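Local coordinates for DUF5063 domain-containing protein (Bacteroides fragilis, PDB 3NRH), which is of unknown function but folds into a predominantly alpha-helical DUF5063 domain and packs as two copies in its assembly, at residues D10-E15 / A53-K58; V17-E22 / P47-K52; C59-D64 / S141-Q146; S66-V71 / F126-Q131. All coordinates share one frame; numbering follows the deposited sequence.

Interaction 1: D10-E15 / A53-K58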
# COMPACT_ATOMS: atom_id res chain seq x y z
N ASP A 10 -4.21 -20.08 -11.36
CA ASP A 10 -3.13 -19.76 -10.42
C ASP A 10 -3.69 -19.28 -9.08
O ASP A 10 -4.65 -18.52 -9.03
CB ASP A 10 -2.24 -18.68 -11.03
CG ASP A 10 -0.97 -18.45 -10.24
OD1 ASP A 10 -0.07 -19.31 -10.31
OD2 ASP A 10 -0.88 -17.42 -9.55
N LYS A 11 -3.08 -19.74 -7.99
CA LYS A 11 -3.51 -19.37 -6.65
C LYS A 11 -3.47 -17.86 -6.44
O LYS A 11 -4.32 -17.29 -5.75
CB LYS A 11 -2.63 -20.06 -5.60
CG LYS A 11 -1.18 -19.58 -5.59
CD LYS A 11 -0.31 -20.46 -4.69
CE LYS A 11 1.03 -19.81 -4.40
NZ LYS A 11 1.79 -19.47 -5.64
N ASN A 12 -2.48 -17.21 -7.04
CA ASN A 12 -2.32 -15.77 -6.93
C ASN A 12 -3.39 -15.05 -7.74
O ASN A 12 -3.83 -13.95 -7.39
CB ASN A 12 -0.93 -15.36 -7.41
CG ASN A 12 0.17 -15.85 -6.49
OD1 ASN A 12 1.25 -16.24 -6.94
ND2 ASN A 12 -0.08 -15.81 -5.19
N VAL A 13 -3.82 -15.67 -8.84
CA VAL A 13 -4.85 -15.07 -9.67
C VAL A 13 -6.17 -15.04 -8.89
O VAL A 13 -6.87 -14.03 -8.87
CB VAL A 13 -5.03 -15.85 -10.98
CG1 VAL A 13 -6.25 -15.33 -11.73
CG2 VAL A 13 -3.79 -15.70 -11.84
N ILE A 14 -6.50 -16.16 -8.25
CA ILE A 14 -7.73 -16.27 -7.47
C ILE A 14 -7.82 -15.21 -6.37
O ILE A 14 -8.84 -14.55 -6.22
CB ILE A 14 -7.84 -17.66 -6.81
CG1 ILE A 14 -7.80 -18.74 -7.90
CG2 ILE A 14 -9.13 -17.76 -5.99
CD1 ILE A 14 -8.86 -18.58 -8.96
N GLU A 15 -6.74 -15.04 -5.61
CA GLU A 15 -6.74 -14.05 -4.55
C GLU A 15 -6.86 -12.64 -5.11
O GLU A 15 -7.46 -11.77 -4.49
CB GLU A 15 -5.48 -14.17 -3.69
CG GLU A 15 -5.36 -15.52 -3.00
CD GLU A 15 -4.39 -15.48 -1.83
OE1 GLU A 15 -3.27 -14.96 -2.00
OE2 GLU A 15 -4.75 -15.99 -0.75
N ALA A 53 -1.82 -7.66 -6.94
CA ALA A 53 -1.48 -7.41 -8.33
C ALA A 53 0.01 -7.68 -8.54
O ALA A 53 0.42 -8.26 -9.55
CB ALA A 53 -1.80 -5.97 -8.70
N SER A 54 0.82 -7.28 -7.56
CA SER A 54 2.27 -7.46 -7.62
C SER A 54 2.67 -8.93 -7.57
O SER A 54 3.75 -9.30 -8.01
CB SER A 54 2.95 -6.73 -6.46
OG SER A 54 2.66 -5.34 -6.50
N MSE A 55 1.79 -9.77 -7.03
CA MSE A 55 2.07 -11.20 -6.90
C MSE A 55 1.54 -12.06 -8.02
O MSE A 55 1.70 -13.29 -8.01
CB MSE A 55 1.53 -11.71 -5.56
CG MSE A 55 2.24 -11.10 -4.37
SE MSE A 55 1.49 -11.68 -2.69
CE MSE A 55 2.29 -13.45 -2.60
N LEU A 56 0.90 -11.43 -9.01
CA LEU A 56 0.35 -12.16 -10.14
C LEU A 56 1.44 -12.84 -10.95
O LEU A 56 2.58 -12.37 -11.00
CB LEU A 56 -0.44 -11.21 -11.04
CG LEU A 56 -1.77 -10.73 -10.48
CD1 LEU A 56 -2.39 -9.70 -11.41
CD2 LEU A 56 -2.70 -11.92 -10.30
N PRO A 57 1.12 -13.97 -11.59
CA PRO A 57 2.11 -14.68 -12.40
C PRO A 57 2.21 -14.02 -13.77
O PRO A 57 1.36 -13.21 -14.14
CB PRO A 57 1.54 -16.09 -12.48
CG PRO A 57 0.07 -15.85 -12.51
CD PRO A 57 -0.12 -14.77 -11.45
N LYS A 58 3.26 -14.35 -14.52
CA LYS A 58 3.46 -13.79 -15.84
C LYS A 58 2.39 -14.29 -16.81
O LYS A 58 2.18 -15.50 -16.94
CB LYS A 58 4.85 -14.16 -16.36
CG LYS A 58 5.99 -13.53 -15.56
CD LYS A 58 7.34 -14.16 -15.87
CE LYS A 58 7.42 -15.58 -15.32
NZ LYS A 58 8.78 -16.17 -15.51

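Interaction 2: V17-E22 / P47-K52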
# COMPACT_ATOMS: atom_id res chain seq x y z
N VAL A 17 -8.49 -11.84 -7.89
CA VAL A 17 -9.89 -11.70 -8.29
C VAL A 17 -10.74 -11.32 -7.08
O VAL A 17 -11.59 -10.44 -7.17
CB VAL A 17 -10.43 -13.01 -8.93
CG1 VAL A 17 -11.94 -12.94 -9.10
CG2 VAL A 17 -9.77 -13.22 -10.31
N THR A 18 -10.50 -11.98 -5.95
CA THR A 18 -11.25 -11.69 -4.73
C THR A 18 -11.13 -10.24 -4.27
O THR A 18 -12.14 -9.58 -4.00
CB THR A 18 -10.82 -12.63 -3.59
OG1 THR A 18 -11.06 -13.98 -3.99
CG2 THR A 18 -11.60 -12.33 -2.32
N VAL A 19 -9.91 -9.71 -4.18
CA VAL A 19 -9.76 -8.33 -3.74
C VAL A 19 -10.25 -7.36 -4.81
O VAL A 19 -10.79 -6.30 -4.50
CB VAL A 19 -8.30 -7.99 -3.36
CG1 VAL A 19 -7.38 -8.18 -4.55
CG2 VAL A 19 -8.21 -6.56 -2.81
N ALA A 20 -10.07 -7.72 -6.08
CA ALA A 20 -10.51 -6.87 -7.18
C ALA A 20 -12.03 -6.69 -7.11
O ALA A 20 -12.55 -5.58 -7.28
CB ALA A 20 -10.11 -7.49 -8.52
N ALA A 21 -12.75 -7.78 -6.85
CA ALA A 21 -14.20 -7.72 -6.75
C ALA A 21 -14.62 -6.90 -5.53
O ALA A 21 -15.57 -6.12 -5.58
CB ALA A 21 -14.78 -9.14 -6.67
N GLU A 22 -13.91 -7.09 -4.42
CA GLU A 22 -14.21 -6.34 -3.20
C GLU A 22 -14.00 -4.85 -3.45
O GLU A 22 -14.78 -4.02 -2.98
CB GLU A 22 -13.32 -6.80 -2.05
CG GLU A 22 -13.48 -8.28 -1.70
CD GLU A 22 -14.62 -8.56 -0.75
OE1 GLU A 22 -15.74 -8.05 -0.99
OE2 GLU A 22 -14.40 -9.29 0.24
N PRO A 47 -3.96 -1.13 -0.44
CA PRO A 47 -2.67 -1.83 -0.29
C PRO A 47 -2.77 -3.32 -0.59
O PRO A 47 -1.83 -3.93 -1.09
CB PRO A 47 -2.27 -1.53 1.16
CG PRO A 47 -3.59 -1.31 1.86
CD PRO A 47 -4.38 -0.52 0.83
N LEU A 48 -3.92 -3.92 -0.27
CA LEU A 48 -4.10 -5.34 -0.54
C LEU A 48 -4.22 -5.57 -2.04
O LEU A 48 -3.70 -6.55 -2.57
CB LEU A 48 -5.36 -5.86 0.17
CG LEU A 48 -5.61 -7.37 0.02
CD1 LEU A 48 -4.41 -8.16 0.51
CD2 LEU A 48 -6.85 -7.73 0.81
N LEU A 49 -4.89 -4.65 -2.73
CA LEU A 49 -5.06 -4.76 -4.17
C LEU A 49 -3.69 -4.64 -4.86
O LEU A 49 -3.38 -5.38 -5.79
CB LEU A 49 -6.00 -3.66 -4.68
CG LEU A 49 -6.33 -3.61 -6.18
CD1 LEU A 49 -7.02 -4.89 -6.61
CD2 LEU A 49 -7.23 -2.41 -6.46
N TYR A 50 -2.87 -3.71 -4.37
CA TYR A 50 -1.54 -3.52 -4.94
C TYR A 50 -0.69 -4.77 -4.73
O TYR A 50 -0.02 -5.26 -5.65
CB TYR A 50 -0.84 -2.32 -4.27
CG TYR A 50 0.48 -1.97 -4.92
CD1 TYR A 50 0.54 -1.06 -5.97
CD2 TYR A 50 1.65 -2.61 -4.53
CE1 TYR A 50 1.74 -0.80 -6.63
CE2 TYR A 50 2.86 -2.36 -5.18
CZ TYR A 50 2.89 -1.45 -6.23
OH TYR A 50 4.08 -1.24 -6.89
N LEU A 51 -0.72 -5.29 -3.51
CA LEU A 51 0.04 -6.49 -3.17
C LEU A 51 -0.35 -7.68 -4.04
O LEU A 51 0.51 -8.36 -4.59
CB LEU A 51 -0.16 -6.83 -1.70
CG LEU A 51 0.49 -8.11 -1.18
CD1 LEU A 51 1.99 -8.09 -1.42
CD2 LEU A 51 0.19 -8.25 0.32
N LYS A 52 -1.65 -7.94 -4.16
CA LYS A 52 -2.11 -9.07 -4.97
C LYS A 52 -1.77 -8.89 -6.45
O LYS A 52 -1.45 -9.86 -7.13
CB LYS A 52 -3.62 -9.27 -4.77
CG LYS A 52 -4.00 -9.70 -3.36
CD LYS A 52 -3.23 -10.96 -2.94
CE LYS A 52 -3.41 -11.28 -1.47
NZ LYS A 52 -2.52 -12.40 -1.04

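Interaction 3: C59-D64 / S141-Q146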
# COMPACT_ATOMS: atom_id res chain seq x y z
N CYS A 59 1.72 -13.36 -17.48
CA CYS A 59 0.67 -13.70 -18.43
C CYS A 59 1.04 -13.29 -19.85
O CYS A 59 1.69 -12.27 -20.06
CB CYS A 59 -0.64 -13.02 -18.02
SG CYS A 59 -1.21 -13.46 -16.36
N GLU A 60 0.61 -14.08 -20.82
CA GLU A 60 0.89 -13.80 -22.22
C GLU A 60 -0.42 -13.65 -23.00
O GLU A 60 -1.39 -14.35 -22.75
CB GLU A 60 1.71 -14.94 -22.83
CG GLU A 60 1.01 -16.29 -22.80
CD GLU A 60 1.76 -17.37 -23.54
OE1 GLU A 60 2.95 -17.61 -23.22
OE2 GLU A 60 1.17 -17.99 -24.46
N MSE A 61 -0.43 -12.72 -23.95
CA MSE A 61 -1.60 -12.49 -24.78
C MSE A 61 -1.79 -13.66 -25.75
O MSE A 61 -0.82 -14.13 -26.34
CB MSE A 61 -1.41 -11.21 -25.60
CG MSE A 61 -1.64 -9.91 -24.83
SE MSE A 61 -3.41 -9.86 -24.08
CE MSE A 61 -4.44 -10.36 -25.63
N ILE A 62 -3.02 -14.16 -25.88
CA ILE A 62 -3.33 -15.24 -26.83
C ILE A 62 -3.85 -14.50 -28.06
O ILE A 62 -3.56 -14.84 -29.20
CB ILE A 62 -4.47 -16.16 -26.34
CG1 ILE A 62 -4.06 -16.87 -25.05
CG2 ILE A 62 -4.95 -17.08 -27.46
CD1 ILE A 62 -2.71 -17.48 -25.04
N GLY A 63 -4.62 -13.46 -27.79
CA GLY A 63 -5.20 -12.67 -28.86
C GLY A 63 -6.52 -13.29 -29.26
O GLY A 63 -7.33 -13.67 -28.40
N ASP A 64 -6.70 -13.44 -30.56
CA ASP A 64 -7.94 -13.96 -31.11
C ASP A 64 -8.94 -12.88 -30.80
O ASP A 64 -8.74 -11.71 -31.08
CB ASP A 64 -8.40 -15.23 -30.41
CG ASP A 64 -8.14 -16.48 -31.21
OD1 ASP A 64 -7.08 -17.10 -30.96
OD2 ASP A 64 -8.97 -16.85 -32.07
N SER A 141 -7.94 -10.93 -20.63
CA SER A 141 -8.35 -9.81 -19.78
C SER A 141 -7.37 -9.69 -18.61
O SER A 141 -7.04 -8.58 -18.17
CB SER A 141 -9.78 -10.01 -19.25
OG SER A 141 -9.92 -11.16 -18.44
N LEU A 142 -6.88 -10.83 -18.12
CA LEU A 142 -5.92 -10.84 -17.03
C LEU A 142 -4.60 -10.22 -17.50
O LEU A 142 -4.03 -9.35 -16.84
CB LEU A 142 -5.66 -12.27 -16.55
CG LEU A 142 -4.56 -12.41 -15.50
CD1 LEU A 142 -4.97 -11.66 -14.24
CD2 LEU A 142 -4.30 -13.88 -15.19
N ALA A 143 -4.13 -10.67 -18.66
CA ALA A 143 -2.88 -10.16 -19.22
C ALA A 143 -2.95 -8.65 -19.41
O ALA A 143 -2.00 -7.93 -19.09
CB ALA A 143 -2.59 -10.84 -20.56
N ILE A 144 -4.06 -8.15 -19.94
CA ILE A 144 -4.23 -6.72 -20.15
C ILE A 144 -4.21 -5.96 -18.82
O ILE A 144 -3.53 -4.95 -18.69
CB ILE A 144 -5.57 -6.42 -20.87
CG1 ILE A 144 -5.49 -6.92 -22.31
CG2 ILE A 144 -5.86 -4.92 -20.84
CD1 ILE A 144 -6.78 -6.78 -23.07
N CYS A 145 -4.95 -6.46 -17.84
CA CYS A 145 -5.00 -5.82 -16.54
C CYS A 145 -3.61 -5.78 -15.91
O CYS A 145 -3.21 -4.76 -15.35
CB CYS A 145 -5.97 -6.58 -15.63
SG CYS A 145 -6.26 -5.77 -14.04
N GLN A 146 -2.88 -6.89 -15.99
CA GLN A 146 -1.53 -6.94 -15.43
C GLN A 146 -0.59 -5.98 -16.15
O GLN A 146 0.25 -5.33 -15.52
CB GLN A 146 -0.97 -8.36 -15.52
CG GLN A 146 0.48 -8.45 -15.11
CD GLN A 146 1.03 -9.86 -15.22
OE1 GLN A 146 1.11 -10.42 -16.31
NE2 GLN A 146 1.41 -10.43 -14.09

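Interaction 4: S66-V71 / F126-Q131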
# COMPACT_ATOMS: atom_id res chain seq x y z
N SER A 66 -11.33 -10.31 -28.78
CA SER A 66 -11.19 -9.24 -27.79
C SER A 66 -12.14 -9.50 -26.63
O SER A 66 -13.30 -9.88 -26.84
CB SER A 66 -11.52 -7.88 -28.42
OG SER A 66 -10.66 -7.60 -29.51
N PRO A 67 -11.67 -9.33 -25.39
CA PRO A 67 -12.52 -9.55 -24.22
C PRO A 67 -13.62 -8.49 -24.20
O PRO A 67 -13.41 -7.37 -24.67
CB PRO A 67 -11.56 -9.38 -23.05
CG PRO A 67 -10.22 -9.73 -23.64
CD PRO A 67 -10.28 -9.07 -24.99
N GLU A 68 -14.79 -8.84 -23.67
CA GLU A 68 -15.89 -7.88 -23.58
C GLU A 68 -15.47 -6.77 -22.62
O GLU A 68 -14.67 -7.00 -21.71
CB GLU A 68 -17.16 -8.54 -23.04
CG GLU A 68 -18.00 -9.29 -24.07
CD GLU A 68 -19.26 -9.89 -23.47
OE1 GLU A 68 -19.99 -9.16 -22.77
OE2 GLU A 68 -19.52 -11.09 -23.70
N THR A 69 -15.99 -5.57 -22.83
CA THR A 69 -15.68 -4.45 -21.97
C THR A 69 -16.93 -4.14 -21.15
O THR A 69 -18.05 -4.40 -21.60
CB THR A 69 -15.28 -3.20 -22.79
OG1 THR A 69 -14.07 -3.47 -23.51
CG2 THR A 69 -15.06 -2.00 -21.89
N TYR A 70 -16.75 -3.60 -19.96
CA TYR A 70 -17.89 -3.27 -19.12
C TYR A 70 -18.07 -1.77 -18.96
O TYR A 70 -19.15 -1.23 -19.19
CB TYR A 70 -17.74 -3.88 -17.72
CG TYR A 70 -18.87 -3.49 -16.78
CD1 TYR A 70 -20.02 -4.28 -16.67
CD2 TYR A 70 -18.81 -2.31 -16.04
CE1 TYR A 70 -21.08 -3.89 -15.84
CE2 TYR A 70 -19.86 -1.92 -15.21
CZ TYR A 70 -20.99 -2.72 -15.11
OH TYR A 70 -22.01 -2.34 -14.27
N VAL A 71 -16.99 -1.10 -18.56
CA VAL A 71 -17.03 0.34 -18.30
C VAL A 71 -17.29 1.23 -19.51
O VAL A 71 -16.50 1.27 -20.45
CB VAL A 71 -15.74 0.80 -17.59
CG1 VAL A 71 -15.82 2.29 -17.29
CG2 VAL A 71 -15.55 0.02 -16.30
N PHE A 126 -11.75 -6.22 -16.09
CA PHE A 126 -11.14 -7.52 -15.88
C PHE A 126 -12.05 -8.53 -15.18
O PHE A 126 -12.28 -9.63 -15.69
CB PHE A 126 -9.84 -7.37 -15.08
CG PHE A 126 -9.35 -8.66 -14.49
CD1 PHE A 126 -8.98 -9.72 -15.31
CD2 PHE A 126 -9.29 -8.83 -13.11
CE1 PHE A 126 -8.57 -10.94 -14.77
CE2 PHE A 126 -8.88 -10.04 -12.55
CZ PHE A 126 -8.52 -11.10 -13.39
N ILE A 127 -12.57 -8.18 -14.00
CA ILE A 127 -13.41 -9.13 -13.27
C ILE A 127 -14.73 -9.46 -13.95
O ILE A 127 -15.26 -10.57 -13.77
CB ILE A 127 -13.68 -8.67 -11.82
CG1 ILE A 127 -14.42 -7.34 -11.81
CG2 ILE A 127 -12.36 -8.60 -11.06
CD1 ILE A 127 -14.84 -6.89 -10.42
N PHE A 128 -15.27 -8.53 -14.72
CA PHE A 128 -16.52 -8.79 -15.43
C PHE A 128 -16.28 -9.94 -16.41
O PHE A 128 -17.00 -10.95 -16.39
CB PHE A 128 -16.98 -7.55 -16.21
CG PHE A 128 -18.16 -7.81 -17.11
CD1 PHE A 128 -19.33 -8.36 -16.60
CD2 PHE A 128 -18.09 -7.51 -18.47
CE1 PHE A 128 -20.42 -8.62 -17.44
CE2 PHE A 128 -19.17 -7.75 -19.31
CZ PHE A 128 -20.34 -8.31 -18.79
N VAL A 129 -15.25 -9.79 -17.23
CA VAL A 129 -14.90 -10.80 -18.22
C VAL A 129 -14.52 -12.12 -17.57
O VAL A 129 -14.90 -13.19 -18.05
CB VAL A 129 -13.71 -10.33 -19.10
CG1 VAL A 129 -13.27 -11.45 -20.04
CG2 VAL A 129 -14.12 -9.11 -19.89
N PHE A 130 -13.76 -12.05 -16.48
CA PHE A 130 -13.33 -13.26 -15.80
C PHE A 130 -14.52 -14.13 -15.40
O PHE A 130 -14.45 -15.36 -15.46
CB PHE A 130 -12.53 -12.91 -14.55
CG PHE A 130 -11.54 -13.96 -14.16
CD1 PHE A 130 -10.39 -14.17 -14.90
CD2 PHE A 130 -11.76 -14.74 -13.03
CE1 PHE A 130 -9.46 -15.15 -14.53
CE2 PHE A 130 -10.84 -15.72 -12.65
CZ PHE A 130 -9.69 -15.92 -13.40
N GLN A 131 -15.61 -13.49 -15.00
CA GLN A 131 -16.79 -14.23 -14.59
C GLN A 131 -17.62 -14.80 -15.74
O GLN A 131 -18.48 -15.65 -15.52
CB GLN A 131 -17.67 -13.35 -13.70
CG GLN A 131 -18.87 -14.09 -13.11
CD GLN A 131 -19.43 -13.41 -11.89
OE1 GLN A 131 -19.84 -12.25 -11.95
NE2 GLN A 131 -19.45 -14.12 -10.77

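Interaction 1: D10-E15 / A53-K58
Asn12, Pro57 and Met55 carry most of this contact, in which the first turn of helix 11-28 meets the chain just after helix 35-54. In Asn12 a chi1 of -68° puts CG beside the backbone N, and the side chain abuts the carbonyl of Met55: Asn12 CB is 3.4 Å from Met55 O. The oxygen pair Asn12 OD1 and Met55 O, at 3.2 Å, consists of two acceptors and is no hydrogen bond. Met55, a selenomethionine, adds only a loose methyl approach to the amide, ND2 of Asn12 standing 4.2 Å from its CE.

Pro57 supplies a compact ring surface. Its CD lies 3.8 Å from Val13 CG2, the two side chains crossing at about a right angle. From just before the helix, Asp10 reaches the ring tip to tip, its OD2 3.3 Å from Pro57 CD. The same OD2 accepts from Asn12 N at 3.0 Å, the donor lying above the carboxylate plane (57° out of it), so one oxygen serves both the helix start and the proline contact. Asp10 is thus the N-cap of helix 11-28, and the whole contact marks the open end of an antiparallel helical hairpin.

Interaction 2: V17-E22 / P47-K52
Val19 faces Leu48, Leu49 and Lys52. Its CG1 meets Lys52 and the tip of Leu49, its CG2 the base of Leu49 and Leu48; the rotamer sets both methyls toward helix 35-54. Val19 CG1 takes the crowded position between backbone N and carbonyl carbon (chi1 61°), while CG2 stands anti to the N. From there CG1 meets the CG of Lys52 at 3.9 Å and, crossing obliquely, also reaches CD1 of Leu49. CG2 instead settles against the backbone of the opposite helix, 3.8 Å from Leu49 N, and touches the branch point of Leu48, whose CG is 3.9 Å away.

Leu48 and Leu49 share one conformation, CG anti to the backbone N, but differ in what they present. Leu48 offers CG and CD2 to Val19 CG2, the CD2 distance being 4.0 Å. Leu49 CD1, in touch with Val19 CG1, also reaches Ala20 CA at 4.1 Å. Lys52 contributes only the base of its chain, CB and CG; a bend at chi2 (-55°) turns CD off that line, and the ammonium NZ ends in a salt bridge with Glu15, one turn before Val19.

The contact is wholly apolar; the axes of the two helical segments approach to 9.3 Å and run antiparallel at a wide angle (147°). Around it, Ala20 packs on Ile123 and Ile127 of helix 112-131, and Leu49 on Leu157 of helix 135-169. Beyond helix 35-54 lies the second subunit, where Leu48 meets Leu51 of that chain.

Interaction 3: C59-D64 / S141-Q146
The long loop joining helix 35-54 to helix 73-87 is laid here on helix 135-169, with Cys59 next to Ala143, their CA atoms 5.1 Å apart. Cys59 does most of the touching. Its SG, anti to the carbonyl carbon (chi1 -58°), is directed at the leucine branch and lies close to it, 3.3 Å from Leu142 CD2. Its CB rests on the methyl of Ala143, CB to CB 3.9 Å.

Further along, Met61, a selenomethionine, has a chain bent at chi2 and chi3 and brings its selenium down on the helix. SE is 3.7 Å from Ala143 CB and 4.0 Å from Ile144 CG1, so Ala143 is approached by both loop residues.

The polar element is Gln146, whose extended side chain reaches up from the helix. Its OE1 accepts from Cys59 N at 3.2 Å (N-H...O angle 142°), in the carbonyl plane and on a lone pair, while its NE2 donates to Pro57 O. One carboxamide therefore satisfies a backbone N-H and a backbone carbonyl of the loop at once. This pairing is consistent with the modelled amide orientation and would hold its rotation, while sulphur, selenium and aliphatic carbon contacts supply the apolar remainder.

Interaction 4: S66-V71 / F126-Q131
Tyr70 and Phe128 meet as an edge-to-face (T-shaped) aromatic pair, the edge of the tyrosine directed at the phenylalanine face. The centroids are 5.4 Å apart and the planes stand at 62°. Tyr70 CD1 lies over the centre of the Phe128 ring, 4.0 Å above its plane, and Tyr70 CB comes within 3.7 Å of Phe128 CD2. A chi1 of 177° sends the Tyr70 ring away from its own backbone N, and the two side chains cross at about a right angle.

Glu68 approaches the same ring obliquely. Its chain runs extended beyond CG and carries OE1 to 3.8 Å from Phe128 CE2, the carboxylate and ring planes 74° apart. One residue earlier in the loop the contact becomes aliphatic: Pro67 CB lies 4.0 Å from Val129 CG1. Glu68 O is modelled too near Val129 CG2 for that pair to be interpreted.

Asp125, one helix turn before Val129, anchors the loop, its OD1 accepting from the backbone N of both Tyr70 and Val71. Tyr70 also has a cation-pi partner in Lys124. An aspartate taking two successive loop amides beside a T-shaped pair is how this irregular connection between helix 35-54 and helix 73-87 is laid along the surface of helix 112-131 in the helical domain.

In the fold
Interaction 2 is the buried one of the four, its centre about 8 Å from the centre of the chain, and is purely aliphatic. Interaction 1 joins the same two helices, 11-28 and 35-54, at their surface end, where a helix cap and a proline take over; the Glu15-Lys52 salt bridge connects the two sites. Interactions 3 and 4 instead settle the loop between helices 35-54 and 73-87, the first, partly buried, on helix 135-169 with a carboxamide bond, the second, at the surface, on helix 112-131 with an aromatic pair. Packing of Phe126 on Leu142 ties these two together. Val17 against Phe126 and Phe130, and Ala20 against Ile127, link interaction 2 to interaction 4.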